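Local coordinates for protein acetylglutamate kinase (Streptococcus mutans, PDB 3L86) that probably catalyses the ATP-dependent phosphorylation of N-acetyl-L-glutamate to N-acetyl-L-glutamyl 5-phosphate, a step of arginine biosynthesis, at residues R163-F168 against Q173-A178; L56-N61 against D268-G273; N80-E85 against S108-D113; G155-I160 against A197-V202. All blocks are in the same frame, centred on the assembly; numbering follows the deposited sequence.

Interaction 1 (R163-F168 against Q173-A178)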
loop_
_atom_site.group_PDB
_atom_site.type_symbol
_atom_site.label_atom_id
_atom_site.label_comp_id
_atom_site.label_asym_id
_atom_site.label_seq_id
_atom_site.Cartn_x
_atom_site.Cartn_y
_atom_site.Cartn_z
ATOM N N ARG A 163 -1.738 -17.116 -7.913
ATOM C CA ARG A 163 -0.918 -18.345 -7.881
ATOM C C ARG A 163 0.529 -18.129 -7.411
ATOM O O ARG A 163 1.074 -18.918 -6.607
ATOM C CB ARG A 163 -0.964 -19.087 -9.247
ATOM N N VAL A 164 1.164 -17.049 -7.841
ATOM C CA VAL A 164 2.527 -16.812 -7.352
ATOM C C VAL A 164 2.674 -16.152 -5.964
ATOM O O VAL A 164 3.708 -16.295 -5.313
ATOM C CB VAL A 164 3.336 -16.064 -8.370
ATOM C CG1 VAL A 164 2.394 -15.153 -9.216
ATOM C CG2 VAL A 164 4.524 -15.337 -7.681
ATOM N N ILE A 165 1.657 -15.430 -5.504
ATOM C CA ILE A 165 1.611 -15.023 -4.078
ATOM C C ILE A 165 1.357 -16.305 -3.225
ATOM O O ILE A 165 1.916 -16.476 -2.162
ATOM C CB ILE A 165 0.475 -13.934 -3.816
ATOM C CG1 ILE A 165 0.856 -12.583 -4.445
ATOM C CG2 ILE A 165 0.177 -13.775 -2.304
ATOM C CD1 ILE A 165 -0.331 -11.655 -4.654
ATOM N N GLU A 166 0.505 -17.192 -3.724
ATOM C CA GLU A 166 0.168 -18.435 -3.003
ATOM C C GLU A 166 1.384 -19.379 -2.811
ATOM O O GLU A 166 1.451 -20.103 -1.821
ATOM C CB GLU A 166 -1.088 -19.107 -3.641
ATOM C CG GLU A 166 -2.401 -18.454 -3.191
ATOM C CD GLU A 166 -3.654 -18.898 -3.939
ATOM O OE1 GLU A 166 -3.561 -19.734 -4.839
ATOM O OE2 GLU A 166 -4.751 -18.388 -3.650
ATOM N N GLU A 167 2.371 -19.344 -3.714
ATOM C CA GLU A 167 3.598 -20.151 -3.542
ATOM C C GLU A 167 4.440 -19.719 -2.371
ATOM O O GLU A 167 5.020 -20.566 -1.650
ATOM C CB GLU A 167 4.488 -20.114 -4.780
ATOM C CG GLU A 167 3.939 -20.912 -5.948
ATOM N N PHE A 168 4.558 -18.399 -2.201
ATOM C CA PHE A 168 5.229 -17.853 -1.038
ATOM C C PHE A 168 4.450 -18.239 0.208
ATOM O O PHE A 168 5.039 -18.701 1.160
ATOM C CB PHE A 168 5.329 -16.306 -1.108
ATOM C CG PHE A 168 6.279 -15.831 -2.139
ATOM C CD1 PHE A 168 7.617 -15.737 -1.862
ATOM C CD2 PHE A 168 5.836 -15.545 -3.423
ATOM C CE1 PHE A 168 8.524 -15.334 -2.844
ATOM C CE2 PHE A 168 6.728 -15.132 -4.393
ATOM C CZ PHE A 168 8.078 -15.024 -4.099
ATOM N N GLN A 173 6.376 -17.849 3.932
ATOM C CA GLN A 173 7.317 -16.717 3.739
ATOM C C GLN A 173 6.421 -15.520 3.377
ATOM O O GLN A 173 5.411 -15.706 2.682
ATOM C CB GLN A 173 8.280 -17.038 2.584
ATOM C CG GLN A 173 9.708 -16.486 2.700
ATOM C CD GLN A 173 10.530 -16.677 1.422
ATOM O OE1 GLN A 173 9.974 -16.884 0.334
ATOM N NE2 GLN A 173 11.855 -16.585 1.544
ATOM N N ILE A 174 6.713 -14.323 3.896
ATOM C CA ILE A 174 5.848 -13.154 3.588
ATOM C C ILE A 174 6.372 -12.483 2.322
ATOM O O ILE A 174 7.512 -12.017 2.310
ATOM C CB ILE A 174 5.833 -12.108 4.731
ATOM C CG1 ILE A 174 5.291 -12.740 6.028
ATOM C CG2 ILE A 174 4.958 -10.907 4.344
ATOM C CD1 ILE A 174 5.533 -11.922 7.307
ATOM N N PRO A 175 5.542 -12.435 1.263
ATOM C CA PRO A 175 5.994 -11.617 0.123
ATOM C C PRO A 175 5.886 -10.128 0.421
ATOM O O PRO A 175 4.827 -9.694 0.867
ATOM C CB PRO A 175 4.996 -11.955 -0.982
ATOM C CG PRO A 175 3.686 -12.456 -0.256
ATOM C CD PRO A 175 4.284 -13.192 0.993
ATOM N N ILE A 176 6.952 -9.376 0.105
ATOM C CA ILE A 176 6.966 -7.890 0.125
ATOM C C ILE A 176 6.880 -7.261 -1.298
ATOM O O ILE A 176 7.794 -7.455 -2.163
ATOM C CB ILE A 176 8.195 -7.374 0.895
ATOM C CG1 ILE A 176 8.128 -7.847 2.375
ATOM C CG2 ILE A 176 8.268 -5.819 0.883
ATOM C CD1 ILE A 176 9.534 -7.858 3.093
ATOM N N LEU A 177 5.791 -6.520 -1.527
ATOM C CA LEU A 177 5.502 -5.886 -2.837
ATOM C C LEU A 177 5.527 -4.377 -2.863
ATOM O O LEU A 177 4.659 -3.705 -2.289
ATOM C CB LEU A 177 4.099 -6.221 -3.273
ATOM C CG LEU A 177 3.702 -7.303 -4.200
ATOM C CD1 LEU A 177 4.205 -8.638 -3.632
ATOM C CD2 LEU A 177 2.148 -7.302 -4.345
ATOM N N ALA A 178 6.452 -3.829 -3.625
ATOM C CA ALA A 178 6.462 -2.375 -3.922
ATOM C C ALA A 178 5.279 -1.959 -4.811
ATOM O O ALA A 178 4.756 -2.801 -5.554
ATOM C CB ALA A 178 7.774 -2.001 -4.623
#
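Phe168, in the last turns of helix 162-170, meets Gln173 and Pro175 where the chain turns into strand 174-182, and its side chain can be followed atom by atom. CB, which points toward the strand, packs on Pro175 CD at 3.9 Å and lies 3.8 Å from Gln173 O. The first torsion sets CG beside the backbone N (chi1 -71°), which sets the ring between Pro175 and the amide of Gln173. There Pro175 CB sits over one face. Along one edge, near the ring plane, CD1 comes within 3.4 Å of Gln173 OE1, and CE1 is 3.8 Å from the same oxygen. Because the Gln173 chain runs extended beyond CG, its amide reaches that edge, tilted only 26° from the ring; an oxygen so placed faces the C-H rim rather than the pi cloud, probably a mildly favourable electrostatic pairing.

The backbone ties the same two residues together: Gln173 N donates to Phe168 O at 3.2 Å. Deeper in, Ile165 CG2 touches Pro175 CG at 4.3 Å, so the proline ring is met by two side chains one helical turn apart. Ile165 also packs on Val70 of strand 68-73, which carries the apolar layer into the sheet, while Phe168 packs on Leu133 of a loop. From Ile174 onward the strand pairs in parallel with strands 68-73 and 130-132. This is a tight alpha-to-beta connection, with a helix folded back on the strand that follows it, as belongs to the alpha/beta architecture of the amino acid kinase family.

Interaction 2 (L56-N61 against D268-G273)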
loop_
_atom_site.group_PDB
_atom_site.type_symbol
_atom_site.label_atom_id
_atom_site.label_comp_id
_atom_site.label_asym_id
_atom_site.label_seq_id
_atom_site.Cartn_x
_atom_site.Cartn_y
_atom_site.Cartn_z
ATOM N N LEU A 56 7.381 -5.199 14.873
ATOM C CA LEU A 56 8.172 -6.379 14.537
ATOM C C LEU A 56 7.754 -7.684 15.313
ATOM O O LEU A 56 7.656 -8.760 14.719
ATOM C CB LEU A 56 9.671 -6.059 14.803
ATOM C CG LEU A 56 10.272 -4.909 13.956
ATOM C CD1 LEU A 56 11.724 -4.499 14.435
ATOM C CD2 LEU A 56 10.241 -5.281 12.444
ATOM N N SER A 57 7.570 -7.613 16.631
ATOM C CA SER A 57 7.021 -8.800 17.388
ATOM C C SER A 57 5.623 -9.259 16.961
ATOM O O SER A 57 5.320 -10.474 16.888
ATOM C CB SER A 57 6.971 -8.510 18.896
ATOM O OG SER A 57 8.287 -8.243 19.386
ATOM N N GLN A 58 4.740 -8.303 16.695
ATOM C CA GLN A 58 3.370 -8.636 16.287
ATOM C C GLN A 58 3.378 -9.384 14.961
ATOM O O GLN A 58 2.702 -10.400 14.804
ATOM C CB GLN A 58 2.438 -7.372 16.260
ATOM C CG GLN A 58 0.952 -7.683 15.879
ATOM C CD GLN A 58 0.285 -8.681 16.863
ATOM O OE1 GLN A 58 0.222 -9.891 16.629
ATOM N NE2 GLN A 58 -0.135 -8.174 17.979
ATOM N N ILE A 59 4.143 -8.891 13.988
ATOM C CA ILE A 59 4.317 -9.657 12.739
ATOM C C ILE A 59 4.861 -11.095 12.996
ATOM O O ILE A 59 4.276 -12.079 12.492
ATOM C CB ILE A 59 5.230 -8.889 11.715
ATOM C CG1 ILE A 59 4.665 -7.494 11.332
ATOM C CG2 ILE A 59 5.439 -9.680 10.445
ATOM C CD1 ILE A 59 3.269 -7.509 10.587
ATOM N N LYS A 60 5.999 -11.230 13.691
ATOM C CA LYS A 60 6.594 -12.569 13.940
ATOM C C LYS A 60 5.570 -13.495 14.641
ATOM O O LYS A 60 5.454 -14.664 14.290
ATOM C CB LYS A 60 7.842 -12.490 14.853
ATOM C CG LYS A 60 8.607 -13.868 14.778
ATOM C CD LYS A 60 9.873 -13.955 15.566
ATOM C CE LYS A 60 10.447 -15.398 15.366
ATOM N NZ LYS A 60 9.955 -16.261 16.526
ATOM N N ASN A 61 4.867 -12.983 15.653
ATOM C CA ASN A 61 3.867 -13.796 16.431
ATOM C C ASN A 61 2.687 -14.215 15.569
ATOM O O ASN A 61 2.239 -15.371 15.632
ATOM C CB ASN A 61 3.378 -13.061 17.711
ATOM C CG ASN A 61 4.492 -12.813 18.675
ATOM O OD1 ASN A 61 5.490 -13.498 18.605
ATOM N ND2 ASN A 61 4.315 -11.869 19.633
ATOM N N ASP A 268 -1.363 4.683 12.828
ATOM C CA ASP A 268 0.095 4.639 12.793
ATOM C C ASP A 268 0.663 3.317 13.347
ATOM O O ASP A 268 1.865 3.218 13.608
ATOM C CB ASP A 268 0.720 5.870 13.497
ATOM C CG ASP A 268 0.679 5.808 15.051
ATOM O OD1 ASP A 268 0.105 4.864 15.606
ATOM O OD2 ASP A 268 1.254 6.727 15.735
ATOM N N ASN A 269 -0.197 2.329 13.550
ATOM C CA ASN A 269 0.232 1.026 14.131
ATOM C C ASN A 269 -0.678 -0.111 13.643
ATOM O O ASN A 269 -1.635 0.131 12.907
ATOM C CB ASN A 269 0.283 1.045 15.685
ATOM C CG ASN A 269 -1.108 1.226 16.351
ATOM O OD1 ASN A 269 -1.775 0.246 16.751
ATOM N ND2 ASN A 269 -1.529 2.501 16.509
ATOM N N LEU A 270 -0.432 -1.326 14.099
ATOM C CA LEU A 270 -1.219 -2.492 13.619
ATOM C C LEU A 270 -2.559 -2.732 14.305
ATOM O O LEU A 270 -3.329 -3.597 13.826
ATOM C CB LEU A 270 -0.371 -3.790 13.776
ATOM C CG LEU A 270 0.877 -3.877 12.892
ATOM C CD1 LEU A 270 1.850 -5.022 13.322
ATOM C CD2 LEU A 270 0.475 -3.977 11.398
ATOM N N LEU A 271 -2.841 -2.034 15.423
ATOM C CA LEU A 271 -3.994 -2.426 16.293
ATOM C C LEU A 271 -5.079 -1.335 16.539
ATOM O O LEU A 271 -6.287 -1.654 16.563
ATOM C CB LEU A 271 -3.507 -2.988 17.654
ATOM C CG LEU A 271 -2.462 -4.122 17.735
ATOM C CD1 LEU A 271 -1.968 -4.312 19.227
ATOM C CD2 LEU A 271 -2.907 -5.469 17.086
ATOM N N THR A 272 -4.674 -0.065 16.671
ATOM C CA THR A 272 -5.612 1.060 16.998
ATOM C C THR A 272 -5.601 2.212 15.961
ATOM O O THR A 272 -4.591 2.403 15.240
ATOM C CB THR A 272 -5.318 1.622 18.415
ATOM O OG1 THR A 272 -4.045 2.286 18.431
ATOM C CG2 THR A 272 -5.340 0.474 19.462
ATOM N N GLY A 273 -6.702 2.971 15.870
ATOM C CA GLY A 273 -6.858 4.016 14.825
ATOM C C GLY A 273 -8.313 4.196 14.365
ATOM O O GLY A 273 -9.257 4.122 15.174
#
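Gln58 and Leu270 mark the closest backbone approach, their CA atoms 8.1 Å apart, where helix 53-64 faces the irregular loop joining strands 263-267 and 274-277. The meeting is made mostly through methyl and methylene groups. Leu270 CD1 lies against the root of the glutamine, 3.8 Å from Gln58 CG, and is also 4.0 Å from Ile59 CD1, the Ile59 and Leu270 side chains crossing at about a right angle. Gln58 swings CG away from its backbone N (chi1 -178°) and then bends at chi2, which brings its amide beside the more exposed leucine: NE2 stands 4.0 Å from Leu271 CD2.

The loop holds its own shape through Asn269. Its OD1 accepts from Leu271 N at 2.8 Å and from Thr272 N at 2.9 Å, both from the same face of the amide, an Asx turn extended to an Asx motif. Its ND2 donates almost straight to Asp268 OD1 and also to Thr272 OG1. Ile59 and Leu270 both continue inward onto Ile41 of strand 38-43.

No hydrogen bond joins 56-61 to 268-273. The chemistry therefore implies an interface held mainly by apolar packing, with the Gln58 amide laid against a methyl, while the polar groups of Asn269 are spent on fixing the turn that presents the two leucines.

Interaction 3 (N80-E85 against S108-D113)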
loop_
_atom_site.group_PDB
_atom_site.type_symbol
_atom_site.label_atom_id
_atom_site.label_comp_id
_atom_site.label_asym_id
_atom_site.label_seq_id
_atom_site.Cartn_x
_atom_site.Cartn_y
_atom_site.Cartn_z
ATOM N N ASN A 80 10.137 11.986 -3.432
ATOM C CA ASN A 80 10.207 13.453 -3.381
ATOM C C ASN A 80 11.661 13.899 -3.171
ATOM O O ASN A 80 12.198 14.740 -3.891
ATOM C CB ASN A 80 9.318 14.007 -2.245
ATOM C CG ASN A 80 7.840 13.963 -2.566
ATOM O OD1 ASN A 80 7.406 13.706 -3.701
ATOM N ND2 ASN A 80 7.042 14.277 -1.566
ATOM N N LYS A 81 12.294 13.315 -2.167
ATOM C CA LYS A 81 13.680 13.626 -1.809
ATOM C C LYS A 81 14.532 13.450 -3.038
ATOM O O LYS A 81 15.218 14.381 -3.527
ATOM C CB LYS A 81 14.168 12.636 -0.752
ATOM C CG LYS A 81 14.865 13.247 0.413
ATOM N N LEU A 82 14.523 12.229 -3.545
ATOM C CA LEU A 82 15.248 11.914 -4.775
ATOM C C LEU A 82 14.987 12.845 -5.947
ATOM O O LEU A 82 15.906 13.194 -6.698
ATOM C CB LEU A 82 14.992 10.442 -5.155
ATOM C CG LEU A 82 15.861 9.696 -6.132
ATOM C CD1 LEU A 82 17.367 9.687 -5.755
ATOM C CD2 LEU A 82 15.232 8.258 -6.254
ATOM N N MET A 83 13.758 13.267 -6.152
ATOM C CA MET A 83 13.526 14.196 -7.248
ATOM C C MET A 83 14.279 15.518 -7.068
ATOM O O MET A 83 14.729 16.142 -8.050
ATOM C CB MET A 83 12.048 14.512 -7.343
ATOM C CG MET A 83 11.237 13.286 -7.432
ATOM S SD MET A 83 10.699 13.210 -9.110
ATOM C CE MET A 83 8.902 13.630 -8.933
ATOM N N GLU A 84 14.362 15.954 -5.815
ATOM C CA GLU A 84 15.022 17.225 -5.480
ATOM C C GLU A 84 16.516 17.044 -5.746
ATOM O O GLU A 84 17.072 17.733 -6.600
ATOM C CB GLU A 84 14.757 17.639 -4.027
ATOM N N GLU A 85 17.138 16.094 -5.053
ATOM C CA GLU A 85 18.539 15.700 -5.237
ATOM C C GLU A 85 18.998 15.491 -6.664
ATOM O O GLU A 85 20.165 15.541 -6.895
ATOM C CB GLU A 85 18.881 14.456 -4.414
ATOM N N SER A 108 11.278 3.751 -9.416
ATOM C CA SER A 108 11.604 2.352 -9.114
ATOM C C SER A 108 12.844 2.239 -8.248
ATOM O O SER A 108 12.878 1.385 -7.326
ATOM C CB SER A 108 11.734 1.493 -10.398
ATOM O OG SER A 108 12.792 1.969 -11.176
ATOM N N HIS A 109 13.841 3.107 -8.468
ATOM C CA HIS A 109 15.019 3.141 -7.563
ATOM C C HIS A 109 14.639 3.489 -6.096
ATOM O O HIS A 109 15.056 2.821 -5.161
ATOM C CB HIS A 109 16.073 4.167 -8.039
ATOM C CG HIS A 109 17.164 4.413 -7.047
ATOM N ND1 HIS A 109 17.917 3.386 -6.489
ATOM C CD2 HIS A 109 17.651 5.567 -6.525
ATOM C CE1 HIS A 109 18.791 3.909 -5.637
ATOM N NE2 HIS A 109 18.660 5.227 -5.651
ATOM N N ALA A 110 13.842 4.531 -5.874
ATOM C CA ALA A 110 13.478 4.836 -4.479
ATOM C C ALA A 110 12.648 3.683 -3.827
ATOM O O ALA A 110 12.859 3.289 -2.659
ATOM C CB ALA A 110 12.718 6.184 -4.422
ATOM N N LEU A 111 11.671 3.161 -4.559
ATOM C CA LEU A 111 10.805 2.105 -3.998
ATOM C C LEU A 111 11.564 0.783 -3.705
ATOM O O LEU A 111 11.442 0.240 -2.592
ATOM C CB LEU A 111 9.614 1.838 -4.932
ATOM C CG LEU A 111 8.522 2.921 -5.036
ATOM C CD1 LEU A 111 7.453 2.481 -6.054
ATOM C CD2 LEU A 111 7.920 3.176 -3.671
ATOM N N LEU A 112 12.332 0.263 -4.676
ATOM C CA LEU A 112 13.056 -1.000 -4.502
ATOM C C LEU A 112 14.309 -0.881 -3.624
ATOM O O LEU A 112 14.530 -1.716 -2.735
ATOM C CB LEU A 112 13.416 -1.666 -5.853
ATOM C CG LEU A 112 12.183 -2.010 -6.735
ATOM C CD1 LEU A 112 12.642 -2.395 -8.147
ATOM C CD2 LEU A 112 11.263 -3.095 -6.116
ATOM N N ASP A 113 15.144 0.129 -3.874
ATOM C CA ASP A 113 16.487 0.135 -3.266
ATOM C C ASP A 113 16.520 0.947 -1.988
ATOM O O ASP A 113 17.286 0.613 -1.058
ATOM C CB ASP A 113 17.515 0.719 -4.257
ATOM C CG ASP A 113 17.538 -0.025 -5.566
ATOM O OD1 ASP A 113 17.597 -1.264 -5.534
ATOM O OD2 ASP A 113 17.499 0.622 -6.626
#
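Leu82 reaches from helix 76-85 to His109 and Ala110 of helix 101-125, and one methyl does the touching. CD2 is placed 3.7 Å from Ala110 CB and 3.6 Å from His109 CD2, resting between the small side chain and the imidazole. The leucine gets there by carrying CG away from its backbone N (chi1 -163°), so that the branch projects across the gap between the helices. It meets the histidine at about a right angle, approaching the ring obliquely. With alanine as the partner, the backbones come fairly near: Leu82 CA and Ala110 CA are 7.3 Å apart. This is the tight part, and its inner side belongs to buried Ala110.

The outer side is looser and polar. His109 is partly exposed, and no hydrogen bond passes between 80-85 and 108-113; instead its ring is held from within its own helix. ND1 donates to Asp113 OD2 at 2.8 Å, nearly straight at 165° and within the ring plane, using the anti lone pair of the exposed carboxylate. This bond limits the rotation of the imidazole and so steadies the surface that CD2 offers to Leu82; the nearby carboxylate would probably favour a positively charged ring.

Around the contact, helix 76-85 also gives Asn80 OD1 to Arg97, a residue of the N-acetyl-L-glutamate pocket, and the side chain of Ala110 lies about 9 Å from that bound substrate. On its other flank, helix 101-125 lays Leu111 and Leu112 on strand 174-182, so the contact joins the helix that starts at the substrate pocket to one packed on the main sheet.

Interaction 4 (G155-I160 against A197-V202)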
loop_
_atom_site.group_PDB
_atom_site.type_symbol
_atom_site.label_atom_id
_atom_site.label_comp_id
_atom_site.label_asym_id
_atom_site.label_seq_id
_atom_site.Cartn_x
_atom_site.Cartn_y
_atom_site.Cartn_z
ATOM N N GLY A 155 -0.333 3.982 -13.353
ATOM C CA GLY A 155 -1.193 2.869 -13.652
ATOM C C GLY A 155 -2.352 2.672 -12.710
ATOM O O GLY A 155 -2.318 3.165 -11.574
ATOM N N ASP A 156 -3.368 1.925 -13.196
ATOM C CA ASP A 156 -4.509 1.445 -12.395
ATOM C C ASP A 156 -4.392 -0.099 -12.469
ATOM O O ASP A 156 -4.284 -0.598 -13.573
ATOM C CB ASP A 156 -5.771 1.847 -13.184
ATOM C CG ASP A 156 -7.075 1.798 -12.374
ATOM O OD1 ASP A 156 -7.090 1.745 -11.112
ATOM O OD2 ASP A 156 -8.133 1.848 -13.070
ATOM N N VAL A 157 -4.425 -0.828 -11.345
ATOM C CA VAL A 157 -4.327 -2.300 -11.366
ATOM C C VAL A 157 -5.385 -2.988 -12.250
ATOM O O VAL A 157 -6.569 -2.717 -12.108
ATOM C CB VAL A 157 -4.334 -2.920 -9.899
ATOM C CG1 VAL A 157 -4.162 -4.466 -9.974
ATOM C CG2 VAL A 157 -3.158 -2.310 -9.050
ATOM N N THR A 158 -4.987 -3.857 -13.179
ATOM C CA THR A 158 -6.018 -4.577 -13.942
ATOM C C THR A 158 -6.187 -6.038 -13.492
ATOM O O THR A 158 -7.264 -6.610 -13.653
ATOM C CB THR A 158 -5.706 -4.590 -15.498
ATOM O OG1 THR A 158 -4.400 -5.122 -15.665
ATOM C CG2 THR A 158 -5.782 -3.183 -16.115
ATOM N N HIS A 159 -5.147 -6.667 -12.938
ATOM C CA HIS A 159 -5.337 -8.058 -12.442
ATOM C C HIS A 159 -4.213 -8.399 -11.503
ATOM O O HIS A 159 -3.060 -7.968 -11.719
ATOM C CB HIS A 159 -5.394 -9.099 -13.620
ATOM C CG HIS A 159 -5.667 -10.522 -13.196
ATOM N ND1 HIS A 159 -4.718 -11.523 -13.274
ATOM C CD2 HIS A 159 -6.783 -11.110 -12.709
ATOM C CE1 HIS A 159 -5.236 -12.653 -12.829
ATOM N NE2 HIS A 159 -6.486 -12.433 -12.490
ATOM N N ILE A 160 -4.559 -9.163 -10.460
ATOM C CA ILE A 160 -3.571 -9.795 -9.584
ATOM C C ILE A 160 -3.499 -11.345 -9.827
ATOM O O ILE A 160 -4.510 -12.039 -9.674
ATOM C CB ILE A 160 -3.870 -9.489 -8.122
ATOM C CG1 ILE A 160 -3.849 -7.952 -7.841
ATOM C CG2 ILE A 160 -2.799 -10.125 -7.235
ATOM C CD1 ILE A 160 -2.404 -7.377 -7.978
ATOM N N ALA A 197 -2.825 -2.011 -2.610
ATOM C CA ALA A 197 -3.353 -2.658 -1.416
ATOM C C ALA A 197 -4.810 -3.131 -1.557
ATOM O O ALA A 197 -5.106 -4.253 -1.126
ATOM C CB ALA A 197 -3.248 -1.668 -0.217
ATOM N N THR A 198 -5.717 -2.272 -2.086
ATOM C CA THR A 198 -7.147 -2.692 -2.364
ATOM C C THR A 198 -7.209 -3.921 -3.295
ATOM O O THR A 198 -7.922 -4.870 -3.043
ATOM C CB THR A 198 -8.051 -1.575 -3.083
ATOM O OG1 THR A 198 -7.984 -0.336 -2.373
ATOM C CG2 THR A 198 -9.505 -2.016 -3.113
ATOM N N ALA A 199 -6.478 -3.878 -4.390
ATOM C CA ALA A 199 -6.503 -4.964 -5.367
ATOM C C ALA A 199 -6.006 -6.295 -4.781
ATOM O O ALA A 199 -6.598 -7.383 -4.987
ATOM C CB ALA A 199 -5.639 -4.538 -6.580
ATOM N N VAL A 200 -4.924 -6.204 -4.007
ATOM C CA VAL A 200 -4.364 -7.369 -3.372
ATOM C C VAL A 200 -5.314 -7.953 -2.322
ATOM O O VAL A 200 -5.585 -9.205 -2.340
ATOM C CB VAL A 200 -3.008 -7.033 -2.728
ATOM C CG1 VAL A 200 -2.481 -8.220 -1.937
ATOM C CG2 VAL A 200 -1.992 -6.534 -3.854
ATOM N N ALA A 201 -5.826 -7.091 -1.421
ATOM C CA ALA A 201 -6.784 -7.545 -0.352
ATOM C C ALA A 201 -8.056 -8.207 -0.958
ATOM O O ALA A 201 -8.569 -9.258 -0.474
ATOM C CB ALA A 201 -7.177 -6.314 0.557
ATOM N N VAL A 202 -8.598 -7.564 -1.998
ATOM C CA VAL A 202 -9.790 -8.080 -2.678
ATOM C C VAL A 202 -9.492 -9.409 -3.409
ATOM O O VAL A 202 -10.221 -10.397 -3.221
ATOM C CB VAL A 202 -10.455 -7.020 -3.606
ATOM C CG1 VAL A 202 -11.667 -7.669 -4.362
ATOM C CG2 VAL A 202 -10.825 -5.805 -2.795
#
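A classic beta bulge at Thr158 and His159, both facing Ala142 of the antiparallel neighbour strand 141-145, separates the two residues of strand 155-160 that pack on helix 193-203: Val157 and Ile160. The bulge explains their spacing. Thr158 and His159 both point away from the helix, whereas Val157 and Ile160, three positions apart, both point toward it. In this stretch of the amino acid kinase fold the strand and helix run in roughly the same direction, their local axes 8.7 Å apart at the closest and inclined by 31°.

Ala199 is the shared partner. Its CB lies 3.7 Å from Val157 CG1, the methyl set anti to the backbone N (chi1 -177°), and 4.1 Å from CG2 of the same valine, so the alanine methyl is met by both branches. Ile160 approaches from the far end of the bulge: its CG1 is 4.1 Å from Ala199 CB and 4.0 Å from Ala199 O. The side chains that meet are all apolar, no hydrogen bond joins the two segments, and the small alanine lets the two elements lie close.

Leu196, a turn earlier in the helix, adds to the packing on Val157 and Ile160. The helix also packs on strand 38-43, Ala197 against Lys42, the predicted transition-state stabiliser, and Val200 against Val40. Buried Val200 thus bridges the layers, receiving Ile160 CD1 on its CG2 methyl at 4.2 Å.

Interactions 1 and 4 are the close pair, with centres 14 Å apart: strand 155-160 is followed directly by helix 162-170, and Ile165 CD1 packs on Ile160 CG2 at 3.9 Å. Strand 174-182 extends interaction 1 both ways, through Ala178 CB to Leu112 CD2 of interaction 3 and through Ile174 CD1 to Ile59 CG2 of interaction 2. Interactions 2 and 4 lie on opposite sides of the chain's centre. Along the chain, interaction 3 closes before interaction 4 opens, interaction 1 falls within the span of interaction 4, and interaction 2 encloses all three. Strand 174-182 of the main sheet thus touches elements of all three other contacts, while strand 155-160 belongs to a separate two-stranded sheet.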